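Long-range contacts in iron uptake protein A2 (Synechocystis sp., PDB 2VOZ), which binds ferric iron and probably delivers it, as a periplasmic solute-binding subunit, to an ABC transporter that imports the metal: residues N223-I228 and N298-V303; Q128-L133 and T259-S264; Y39-Y44 and F84-G89; A143-Y148 and S246-N251. All blocks are in the same frame, centred on the assembly; numbering follows the deposited sequence.

Interaction 1. Residues N223-I228 and N298-V303; sequences NSYYYI and NNEYPV
Tyr225, at the start of helix 224-232, lies against the turn Asn298-Glu300, and its side chain can be followed outward atom by atom. CB lies 3.1 Å from Asn298 O and 3.3 Å from Asn299 O. With chi1 at 53°, CG stands between its own backbone N and carbonyl carbon, which brings the ring across the Asn298 amide. CD1 and CE1 then meet the amide nitrogen: Asn298 ND2 lies 3.5 Å above the ring plane of Tyr225, toward the rim, with amide and ring planes 54° apart. In the conformer modelled here Glu300 OE1, salt-bridged to Arg129, accepts from Asn298 ND2, while Asn298 OD1 bonds Arg229. At the tip, Tyr225 OH accepts from Asn223 ND2 at 3.1 Å, a nearly straight bond of 161°. An alanine here would probably open a gap over the Asn298 amide and leave Asn223 ND2 without its phenolic acceptor. One turn on, Ile228 CG2 packs 3.5 Å from Asn299 OD1, an oxygen that also takes a bond from Lys232. A water joins the segments, 2.7 Å from Ser224 OG and donating to Asn299 O. Asn299, at positive phi, is the C-prime residue of a Schellman motif ending helix 288-297. The arrangement thus sets a helix start against a helix end beside the ferric site, to which Tyr225 and Tyr226 both belong.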
# COMPACT_ATOMS: atom_id res chain seq x y z
N ASN B 223 -16.75 -17.72 9.22
CA ASN B 223 -15.83 -17.50 10.32
C ASN B 223 -16.13 -16.22 11.10
O ASN B 223 -16.66 -15.25 10.53
CB ASN B 223 -14.41 -17.49 9.82
CG ASN B 223 -13.96 -18.89 9.39
OD1 ASN B 223 -14.54 -19.91 9.79
ND2 ASN B 223 -12.90 -18.93 8.58
N SER B 224 -15.70 -16.24 12.36
CA SER B 224 -15.86 -15.16 13.31
C SER B 224 -15.26 -13.82 12.84
O SER B 224 -15.92 -12.76 12.97
CB SER B 224 -15.21 -15.60 14.66
OG SER B 224 -13.86 -16.01 14.46
N TYR B 225 -14.04 -13.83 12.32
CA TYR B 225 -13.34 -12.55 12.04
C TYR B 225 -13.98 -11.73 10.91
O TYR B 225 -13.77 -10.53 10.84
CB TYR B 225 -11.86 -12.78 11.74
CG TYR B 225 -11.61 -13.80 10.68
CD1 TYR B 225 -11.50 -13.43 9.33
CD2 TYR B 225 -11.49 -15.14 11.01
CE1 TYR B 225 -11.29 -14.40 8.35
CE2 TYR B 225 -11.26 -16.10 10.02
CZ TYR B 225 -11.18 -15.73 8.70
OH TYR B 225 -10.96 -16.69 7.72
N TYR B 226 -14.72 -12.37 10.01
CA TYR B 226 -15.38 -11.61 8.96
C TYR B 226 -16.40 -10.64 9.50
O TYR B 226 -16.56 -9.55 8.95
CB TYR B 226 -16.06 -12.54 7.96
CG TYR B 226 -15.06 -13.36 7.22
CD1 TYR B 226 -14.15 -12.76 6.33
CD2 TYR B 226 -15.01 -14.75 7.41
CE1 TYR B 226 -13.20 -13.53 5.66
CE2 TYR B 226 -14.06 -15.52 6.74
CZ TYR B 226 -13.18 -14.90 5.86
OH TYR B 226 -12.22 -15.67 5.22
N TYR B 227 -17.09 -11.02 10.58
CA TYR B 227 -18.05 -10.10 11.16
C TYR B 227 -17.35 -8.94 11.88
O TYR B 227 -17.82 -7.80 11.83
CB TYR B 227 -18.97 -10.87 12.08
CG TYR B 227 -20.16 -10.08 12.60
CD1 TYR B 227 -21.37 -10.03 11.89
CD2 TYR B 227 -20.07 -9.39 13.79
CE1 TYR B 227 -22.46 -9.33 12.37
CE2 TYR B 227 -21.17 -8.68 14.29
CZ TYR B 227 -22.36 -8.66 13.58
OH TYR B 227 -23.41 -7.93 14.11
N ILE B 228 -16.22 -9.24 12.51
CA ILE B 228 -15.44 -8.19 13.19
C ILE B 228 -15.01 -7.15 12.17
O ILE B 228 -15.06 -5.95 12.45
CB ILE B 228 -14.26 -8.77 14.01
CG1 ILE B 228 -14.70 -9.97 14.88
CG2 ILE B 228 -13.61 -7.64 14.86
CD1 ILE B 228 -15.88 -9.63 15.86
N ASN B 298 -5.75 -10.14 11.95
CA ASN B 298 -6.95 -10.57 11.26
C ASN B 298 -8.12 -10.80 12.21
O ASN B 298 -8.98 -11.63 11.96
CB ASN B 298 -6.67 -11.84 10.44
CG ASN B 298 -7.77 -12.15 9.42
OD1 ASN B 298 -8.47 -11.24 8.91
ND2 ASN B 298 -7.91 -13.44 9.10
N ASN B 299 -8.16 -10.08 13.33
CA ASN B 299 -9.32 -10.19 14.22
C ASN B 299 -9.57 -11.63 14.67
O ASN B 299 -10.72 -12.09 14.73
CB ASN B 299 -10.57 -9.60 13.54
CG ASN B 299 -10.45 -8.15 13.32
OD1 ASN B 299 -10.19 -7.40 14.28
ND2 ASN B 299 -10.64 -7.70 12.08
N GLU B 300 -8.47 -12.31 14.98
CA GLU B 300 -8.49 -13.73 15.42
C GLU B 300 -8.19 -13.77 16.89
O GLU B 300 -7.86 -12.75 17.50
CB GLU B 300 -7.43 -14.54 14.65
CG GLU B 300 -7.89 -15.02 13.28
CD GLU B 300 -6.75 -15.16 12.23
OE1 GLU B 300 -7.06 -15.52 11.08
OE2 GLU B 300 -5.55 -14.93 12.54
N TYR B 301 -8.32 -14.97 17.49
CA TYR B 301 -7.98 -15.13 18.91
C TYR B 301 -6.55 -15.63 19.02
O TYR B 301 -6.11 -16.48 18.22
CB TYR B 301 -8.86 -16.18 19.54
CG TYR B 301 -10.34 -15.95 19.47
CD1 TYR B 301 -11.11 -16.40 18.37
CD2 TYR B 301 -11.00 -15.28 20.51
CE1 TYR B 301 -12.49 -16.21 18.33
CE2 TYR B 301 -12.39 -15.08 20.47
CZ TYR B 301 -13.12 -15.56 19.38
OH TYR B 301 -14.49 -15.40 19.32
N PRO B 302 -5.82 -15.17 20.05
CA PRO B 302 -4.54 -15.85 20.33
C PRO B 302 -4.77 -17.28 20.72
O PRO B 302 -5.89 -17.66 21.13
CB PRO B 302 -4.00 -15.09 21.56
CG PRO B 302 -4.71 -13.73 21.52
CD PRO B 302 -6.10 -14.07 21.01
N VAL B 303 -3.73 -18.09 20.56
CA VAL B 303 -3.82 -19.47 21.05
C VAL B 303 -3.41 -19.52 22.50
O VAL B 303 -3.69 -20.50 23.18
CB VAL B 303 -3.00 -20.48 20.21
CG1 VAL B 303 -3.59 -20.57 18.76
CG2 VAL B 303 -1.53 -20.08 20.14
O HOH W 1 -11.93 -14.48 15.46

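Interaction 2. Residues Q128-L133 and T259-S264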
# COMPACT_ATOMS: atom_id res chain seq x y z
N GLN B 128 -6.30 -18.61 16.34
CA GLN B 128 -7.46 -19.43 16.11
C GLN B 128 -8.66 -18.58 15.71
O GLN B 128 -8.71 -17.37 15.98
CB GLN B 128 -7.75 -20.33 17.31
CG GLN B 128 -8.11 -19.63 18.53
CD GLN B 128 -8.25 -20.56 19.75
OE1 GLN B 128 -8.86 -21.62 19.69
NE2 GLN B 128 -7.68 -20.13 20.86
N ARG B 129 -9.55 -19.18 14.92
CA ARG B 129 -10.78 -18.55 14.48
C ARG B 129 -11.89 -19.55 14.79
O ARG B 129 -11.61 -20.74 14.99
CB ARG B 129 -10.77 -18.25 12.95
CG ARG B 129 -10.52 -19.49 12.03
CD ARG B 129 -9.02 -19.79 11.71
NE ARG B 129 -8.38 -18.63 11.10
CZ ARG B 129 -8.53 -18.27 9.81
NH1 ARG B 129 -9.27 -19.02 9.00
NH2 ARG B 129 -7.98 -17.17 9.35
N ALA B 130 -13.11 -19.07 14.87
CA ALA B 130 -14.26 -19.96 15.13
C ALA B 130 -15.14 -19.93 13.91
O ALA B 130 -15.28 -18.87 13.30
CB ALA B 130 -15.05 -19.43 16.37
N ARG B 131 -15.73 -21.07 13.55
CA ARG B 131 -16.66 -21.10 12.43
C ARG B 131 -18.05 -21.04 13.11
O ARG B 131 -18.47 -21.97 13.79
CB ARG B 131 -16.47 -22.35 11.53
CG ARG B 131 -17.23 -22.20 10.18
CD ARG B 131 -16.46 -22.92 9.09
NE ARG B 131 -17.02 -22.69 7.76
CZ ARG B 131 -16.86 -21.57 7.05
NH1 ARG B 131 -16.17 -20.54 7.54
NH2 ARG B 131 -17.39 -21.47 5.83
N VAL B 132 -18.70 -19.90 12.97
CA VAL B 132 -19.87 -19.60 13.78
C VAL B 132 -21.11 -19.51 12.90
O VAL B 132 -21.05 -19.70 11.70
CB VAL B 132 -19.69 -18.28 14.55
CG1 VAL B 132 -18.56 -18.39 15.60
CG2 VAL B 132 -19.47 -17.06 13.60
N LEU B 133 -22.24 -19.21 13.54
CA LEU B 133 -23.46 -18.96 12.80
C LEU B 133 -23.77 -17.49 12.81
O LEU B 133 -23.44 -16.77 13.79
CB LEU B 133 -24.63 -19.69 13.44
CG LEU B 133 -24.45 -21.19 13.69
CD1 LEU B 133 -25.77 -21.87 14.11
CD2 LEU B 133 -23.90 -21.87 12.45
N THR B 259 -17.67 -24.72 20.25
CA THR B 259 -17.75 -24.21 18.89
C THR B 259 -16.58 -24.81 18.08
O THR B 259 -15.49 -25.00 18.58
CB THR B 259 -17.57 -22.68 18.96
OG1 THR B 259 -18.62 -22.11 19.77
CG2 THR B 259 -17.56 -22.06 17.54
N HIS B 260 -16.78 -25.00 16.79
CA HIS B 260 -15.70 -25.51 15.96
C HIS B 260 -14.63 -24.42 15.86
O HIS B 260 -14.93 -23.29 15.51
CB HIS B 260 -16.24 -25.82 14.57
CG HIS B 260 -15.18 -26.13 13.56
ND1 HIS B 260 -14.56 -27.35 13.49
CD2 HIS B 260 -14.65 -25.38 12.57
CE1 HIS B 260 -13.68 -27.34 12.50
NE2 HIS B 260 -13.72 -26.15 11.92
N VAL B 261 -13.40 -24.76 16.21
CA VAL B 261 -12.30 -23.80 16.02
C VAL B 261 -11.31 -24.36 14.99
O VAL B 261 -11.27 -25.59 14.71
CB VAL B 261 -11.60 -23.43 17.33
CG1 VAL B 261 -12.57 -22.64 18.24
CG2 VAL B 261 -11.04 -24.70 18.01
N ASN B 262 -10.56 -23.46 14.37
CA ASN B 262 -9.52 -23.85 13.45
C ASN B 262 -8.37 -22.87 13.67
O ASN B 262 -8.55 -21.87 14.37
CB ASN B 262 -10.06 -23.78 12.01
CG ASN B 262 -9.33 -24.69 11.08
OD1 ASN B 262 -8.13 -24.97 11.26
ND2 ASN B 262 -10.03 -25.16 10.04
N VAL B 263 -7.21 -23.18 13.11
CA VAL B 263 -6.02 -22.39 13.39
C VAL B 263 -5.35 -21.86 12.15
O VAL B 263 -5.53 -22.40 11.06
CB VAL B 263 -4.96 -23.22 14.22
CG1 VAL B 263 -5.52 -23.64 15.57
CG2 VAL B 263 -4.50 -24.48 13.43
N SER B 264 -4.56 -20.81 12.34
CA SER B 264 -3.46 -20.55 11.40
C SER B 264 -2.19 -20.93 12.15
O SER B 264 -2.09 -20.79 13.41
CB SER B 264 -3.38 -19.08 10.97
OG SER B 264 -2.91 -18.29 12.01
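Arg129 and Asn262 face each other as a hydrogen-bonded antiparallel pair, their side chains on the same face of the sheet. CG of Arg129 stands between its own N and carbonyl carbon (chi1 56°), and the chain then bends twice. This lays CD across the neighbouring strand, 3.4 Å from Asn262 O and 4.1 Å from Asn262 CB, while the guanidinium runs on to a salt bridge with Glu300. Asn262 turns its amide back on its own strand: OD1 accepts from Val263 N at 2.7 Å, on an in-plane lone pair, and takes a second bond from Ala88 N at the start of helix 88-96. The two backbones exchange Arg129 N to Asn262 O (2.9 Å) and Asn262 N to Arg129 O, with Arg131 N to His260 O as a third bond. Strands 124-136 and 261-268, their short segments 146° apart, pair like the long strands that link the two lobes in periplasmic binding proteins, consistent with a hinge here. The other face carries Gln128, Ala130, Val261 and Val263. There the extended Gln128 chain crosses Val261 obliquely, OE1 4.0 Å from Val261 CB, while NE2 bonds Pro302 O; Ala130 CB meets Thr259 CG2 at 3.8 Å. Beside Arg131, His260 presents a ring edge, its CD2 3.7 Å from Arg131 CB, and the Arg131 guanidinium continues to Asp205.

Interaction 3. Residues Y39-Y44 and F84-G89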
# COMPACT_ATOMS: atom_id res chain seq x y z
N TYR B 39 8.03 -18.79 4.51
CA TYR B 39 7.06 -18.89 3.42
C TYR B 39 5.71 -18.78 4.12
O TYR B 39 5.40 -19.61 4.97
CB TYR B 39 7.14 -20.27 2.75
CG TYR B 39 8.35 -20.52 1.85
CD1 TYR B 39 9.60 -20.01 2.17
CD2 TYR B 39 8.24 -21.33 0.72
CE1 TYR B 39 10.73 -20.28 1.35
CE2 TYR B 39 9.35 -21.62 -0.10
CZ TYR B 39 10.58 -21.07 0.23
OH TYR B 39 11.69 -21.37 -0.53
N SER B 40 4.93 -17.76 3.79
CA SER B 40 3.66 -17.56 4.48
C SER B 40 2.53 -17.19 3.53
O SER B 40 2.69 -16.35 2.65
CB SER B 40 3.79 -16.49 5.57
OG SER B 40 2.54 -16.40 6.24
N SER B 41 1.36 -17.81 3.73
CA SER B 41 0.18 -17.39 2.97
C SER B 41 -0.63 -16.35 3.73
O SER B 41 -1.71 -15.93 3.28
CB SER B 41 -0.71 -18.59 2.64
OG SER B 41 -1.21 -19.19 3.81
N ARG B 42 -0.10 -15.95 4.88
CA ARG B 42 -0.71 -14.92 5.71
C ARG B 42 0.18 -13.69 5.79
O ARG B 42 1.36 -13.78 6.18
CB ARG B 42 -0.94 -15.45 7.13
CG ARG B 42 -1.32 -14.34 8.12
CD ARG B 42 -0.46 -14.36 9.36
NE ARG B 42 -0.48 -13.07 10.05
CZ ARG B 42 -1.34 -12.74 11.01
NH1 ARG B 42 -2.29 -13.62 11.38
NH2 ARG B 42 -1.27 -11.55 11.59
N HIS B 43 -0.37 -12.53 5.49
CA HIS B 43 0.38 -11.34 5.84
C HIS B 43 -0.54 -10.18 6.04
O HIS B 43 -1.39 -9.90 5.22
CB HIS B 43 1.38 -10.97 4.76
CG HIS B 43 2.25 -9.80 5.12
ND1 HIS B 43 1.91 -8.50 4.81
CD2 HIS B 43 3.42 -9.74 5.79
CE1 HIS B 43 2.86 -7.69 5.26
NE2 HIS B 43 3.78 -8.42 5.86
N TYR B 44 -0.37 -9.54 7.17
CA TYR B 44 -1.01 -8.30 7.39
C TYR B 44 0.13 -7.33 7.55
O TYR B 44 1.10 -7.61 8.29
CB TYR B 44 -1.96 -8.48 8.56
CG TYR B 44 -3.04 -9.48 8.15
CD1 TYR B 44 -4.18 -9.05 7.46
CD2 TYR B 44 -2.88 -10.85 8.36
CE1 TYR B 44 -5.16 -9.97 7.04
CE2 TYR B 44 -3.84 -11.75 7.94
CZ TYR B 44 -4.97 -11.31 7.30
OH TYR B 44 -5.92 -12.24 6.90
N PHE B 84 4.17 -21.10 7.07
CA PHE B 84 3.05 -20.61 7.87
C PHE B 84 1.84 -20.56 6.95
O PHE B 84 1.88 -19.94 5.87
CB PHE B 84 3.33 -19.20 8.40
CG PHE B 84 2.27 -18.75 9.35
CD1 PHE B 84 1.00 -18.36 8.88
CD2 PHE B 84 2.48 -18.82 10.71
CE1 PHE B 84 -0.02 -18.02 9.78
CE2 PHE B 84 1.47 -18.49 11.63
CZ PHE B 84 0.24 -18.08 11.17
N THR B 85 0.73 -21.16 7.37
CA THR B 85 -0.46 -21.10 6.55
C THR B 85 -1.74 -21.13 7.40
O THR B 85 -1.68 -21.14 8.64
CB THR B 85 -0.43 -22.20 5.44
OG1 THR B 85 -1.39 -21.89 4.43
CG2 THR B 85 -0.67 -23.55 5.99
N VAL B 86 -2.87 -21.04 6.72
CA VAL B 86 -4.13 -20.78 7.40
C VAL B 86 -4.98 -22.01 7.15
O VAL B 86 -5.14 -22.45 5.98
CB VAL B 86 -4.77 -19.49 6.86
CG1 VAL B 86 -6.17 -19.29 7.44
CG2 VAL B 86 -3.85 -18.30 7.14
N ASP B 87 -5.48 -22.56 8.26
CA ASP B 87 -6.42 -23.66 8.35
C ASP B 87 -5.63 -24.93 8.53
O ASP B 87 -4.67 -25.20 7.78
CB ASP B 87 -7.36 -23.76 7.12
CG ASP B 87 -8.63 -24.56 7.41
OD1 ASP B 87 -9.73 -23.95 7.40
OD2 ASP B 87 -8.53 -25.80 7.69
N ALA B 88 -6.04 -25.73 9.53
CA ALA B 88 -5.40 -27.04 9.80
C ALA B 88 -5.47 -27.92 8.55
O ALA B 88 -4.65 -28.84 8.39
CB ALA B 88 -6.05 -27.76 10.99
N GLY B 89 -6.45 -27.66 7.69
CA GLY B 89 -6.58 -28.46 6.43
C GLY B 89 -5.43 -28.15 5.45
O GLY B 89 -5.03 -29.00 4.63
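The hydroxyls of Ser41 and Thr85 meet at 2.8 Å between Ser41 OG and Thr85 OG1, in a hydrogen bond that either could donate. Thr85 OG1 is anti to its backbone N (chi1 -164°), and Ser41 OG reaches across to it just beyond strand 35-40. One residue back, Ser40 and Phe84 form a parallel bridge. Phe84 N donates to Tyr39 O at 2.9 Å, and Phe84 O receives Ser41 N. Strands 35-40 and 82-86 are parallel neighbours, with helix 48-54, strand 56-61 and helix 64-74 between them in the chain, in the alpha/beta arrangement of the periplasmic binding protein fold. On the face shared by Ser40 and Phe84, Ser40 OG lies 3.6 Å from Phe84 CB and donates to Arg42 O on a lone pair in the carbonyl plane. The aliphatic part of Arg42 runs past the CE1 corner of the phenyl ring, CB and CD lying 3.8 Å and 3.7 Å from Phe84 CE1. The guanidinium plane stands 80° from that ring; Tyr44 CD2 lies over the centre of the guanidinium, 3.5 Å above its plane, and Asp47 pairs with NE. An alanine in place of Phe84 would probably leave the Arg42 methylenes without apolar support and open a gap beside Phe294, whose ring is roughly perpendicular to the phenyl. Val86 CG2 touches Arg42 CB at 4.1 Å, just before the iron ligands His43 and Tyr44.

Interaction 4. Residues A143-Y148 and S246-N251. With SO4 (sulfate ion), chain E.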
# COMPACT_ATOMS: atom_id res chain seq x y z
N ALA B 143 -33.00 -18.26 20.09
CA ALA B 143 -33.39 -19.44 20.90
C ALA B 143 -33.58 -20.68 20.03
O ALA B 143 -33.48 -21.82 20.51
CB ALA B 143 -34.66 -19.15 21.69
N ASP B 144 -33.88 -20.47 18.74
CA ASP B 144 -34.08 -21.56 17.77
C ASP B 144 -32.76 -22.14 17.23
O ASP B 144 -32.78 -23.17 16.52
CB ASP B 144 -34.94 -21.10 16.60
CG ASP B 144 -36.39 -20.83 17.00
OD1 ASP B 144 -37.12 -20.19 16.21
OD2 ASP B 144 -36.81 -21.31 18.08
N LEU B 145 -31.65 -21.47 17.54
CA LEU B 145 -30.32 -21.93 17.13
C LEU B 145 -29.67 -22.71 18.26
O LEU B 145 -29.92 -22.43 19.45
CB LEU B 145 -29.46 -20.69 16.77
CG LEU B 145 -29.94 -19.91 15.54
CD1 LEU B 145 -29.13 -18.66 15.37
CD2 LEU B 145 -29.92 -20.75 14.25
N SER B 146 -28.80 -23.66 17.93
CA SER B 146 -28.03 -24.36 18.96
C SER B 146 -26.70 -24.87 18.41
O SER B 146 -25.64 -24.39 18.78
CB SER B 146 -28.82 -25.54 19.55
OG SER B 146 -29.29 -26.45 18.57
N THR B 147 -26.79 -25.83 17.50
CA THR B 147 -25.60 -26.56 17.03
C THR B 147 -25.54 -26.57 15.49
O THR B 147 -26.55 -26.34 14.82
CB THR B 147 -25.65 -28.04 17.48
OG1 THR B 147 -26.80 -28.70 16.88
CG2 THR B 147 -25.71 -28.15 19.03
N TYR B 148 -24.37 -26.87 14.92
CA TYR B 148 -24.30 -27.12 13.47
C TYR B 148 -25.26 -28.23 13.12
O TYR B 148 -25.91 -28.17 12.08
CB TYR B 148 -22.90 -27.56 13.00
CG TYR B 148 -21.82 -26.66 13.51
CD1 TYR B 148 -21.58 -25.42 12.92
CD2 TYR B 148 -21.04 -27.04 14.60
CE1 TYR B 148 -20.57 -24.56 13.44
CE2 TYR B 148 -20.04 -26.21 15.13
CZ TYR B 148 -19.81 -24.98 14.56
OH TYR B 148 -18.83 -24.18 15.10
N SER B 246 -26.72 -10.94 13.31
CA SER B 246 -25.94 -11.13 14.55
C SER B 246 -25.10 -12.39 14.48
O SER B 246 -25.39 -13.30 13.71
CB SER B 246 -26.83 -11.17 15.79
OG SER B 246 -27.36 -9.85 16.08
N LEU B 247 -24.07 -12.44 15.32
CA LEU B 247 -23.17 -13.59 15.41
C LEU B 247 -23.68 -14.49 16.55
O LEU B 247 -23.98 -14.01 17.64
CB LEU B 247 -21.75 -13.08 15.72
CG LEU B 247 -20.61 -14.10 15.85
CD1 LEU B 247 -19.31 -13.37 15.55
CD2 LEU B 247 -20.53 -14.70 17.24
N PHE B 248 -23.75 -15.79 16.30
CA PHE B 248 -24.14 -16.76 17.31
C PHE B 248 -23.07 -17.85 17.39
O PHE B 248 -22.77 -18.46 16.35
CB PHE B 248 -25.49 -17.39 16.90
CG PHE B 248 -25.95 -18.49 17.83
CD1 PHE B 248 -26.67 -18.16 19.02
CD2 PHE B 248 -25.70 -19.82 17.54
CE1 PHE B 248 -27.10 -19.18 19.89
CE2 PHE B 248 -26.12 -20.86 18.41
CZ PHE B 248 -26.82 -20.53 19.58
N PHE B 249 -22.53 -18.08 18.59
CA PHE B 249 -21.62 -19.19 18.81
C PHE B 249 -22.40 -20.49 18.99
O PHE B 249 -23.12 -20.64 19.98
CB PHE B 249 -20.72 -18.99 20.04
CG PHE B 249 -19.66 -17.92 19.87
CD1 PHE B 249 -18.49 -18.17 19.15
CD2 PHE B 249 -19.83 -16.67 20.48
CE1 PHE B 249 -17.51 -17.18 19.01
CE2 PHE B 249 -18.85 -15.69 20.34
CZ PHE B 249 -17.70 -15.93 19.59
N PRO B 250 -22.25 -21.43 18.05
CA PRO B 250 -22.91 -22.71 18.20
C PRO B 250 -22.18 -23.71 19.10
O PRO B 250 -20.98 -23.58 19.36
CB PRO B 250 -22.90 -23.25 16.77
CG PRO B 250 -21.57 -22.76 16.26
CD PRO B 250 -21.52 -21.35 16.77
N ASN B 251 -22.93 -24.72 19.50
CA ASN B 251 -22.42 -25.91 20.17
C ASN B 251 -21.79 -25.61 21.53
O ASN B 251 -20.86 -26.29 21.94
CB ASN B 251 -21.40 -26.65 19.28
CG ASN B 251 -22.05 -27.31 18.10
OD1 ASN B 251 -22.60 -26.64 17.27
ND2 ASN B 251 -22.00 -28.65 18.04
S SO4 E . -23.96 -9.29 17.99
O1 SO4 E . -23.55 -10.19 16.91
O2 SO4 E . -25.26 -8.64 17.71
O3 SO4 E . -24.07 -10.03 19.26
O4 SO4 E . -22.94 -8.24 18.17
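Phe248 holds CG anti to its backbone N (chi1 176°), Leu145 holds CG anti to its carbonyl carbon (chi1 -65°), and these torsions lay Leu145 CB over the Phe248 ring with the two side chains running antiparallel. They join the loop after strand 124-136 to the end of strand 245-248, an edge of the mixed sheet of this solute-binding fold, where Phe248 also bonds through its backbone to Leu133. The CH-pi contact puts Leu145 CB 3.8 Å from the ring centroid of Phe248, 15° off the normal. At the edge of the same ring, in its plane, lies Ser146 O, 3.6 Å from Phe248 CE2. That oxygen's hydrogen bond comes from Asn251 N, nearly straight at 2.8 Å. Asn251 returns a side-chain bond: Tyr148 N uses an in-plane lone pair of its OD1. The two bonds tie Ser146 and Tyr148 to a single asparagine, one through its main chain and one through its amide. Pro250 CB lies over one face of the Tyr148 ring, toward the rim, 4.3 Å from the centroid; Pro250 CG comes within 3.3 Å of Tyr148 CZ, and Tyr148 OH bonds both Arg131 O and His260 N. At the start of the strand a sulfate, probably from the crystallisation liquor, takes Ser246 OG through O2, and Leu247 N donates to its O1 at 2.8 Å.

In the fold
All four contacts reach one mixed sheet. Along the chain interaction 3 closes first; the segments of interaction 1 alternate with those of interactions 2 and 4, and both segments of interaction 4 fall between those of interaction 2. Strand 124-136 is shared by interactions 1, 2 and 4 through its pairings with 301-302, 261-268 and 245-248; 261-268 carries the sheet on to 82-86 of interaction 3. Interactions 1 and 2 are closest, their centres about 8 Å apart, and the Glu300-Arg129 salt bridge joins them. Interactions 3 and 4 lie on opposite sides of the chain's centre, about 28 Å apart between centres. Interactions 1 and 3 hold four of the five iron ligands, and the paired strands link these ligand-bearing segments, which lie far apart in sequence.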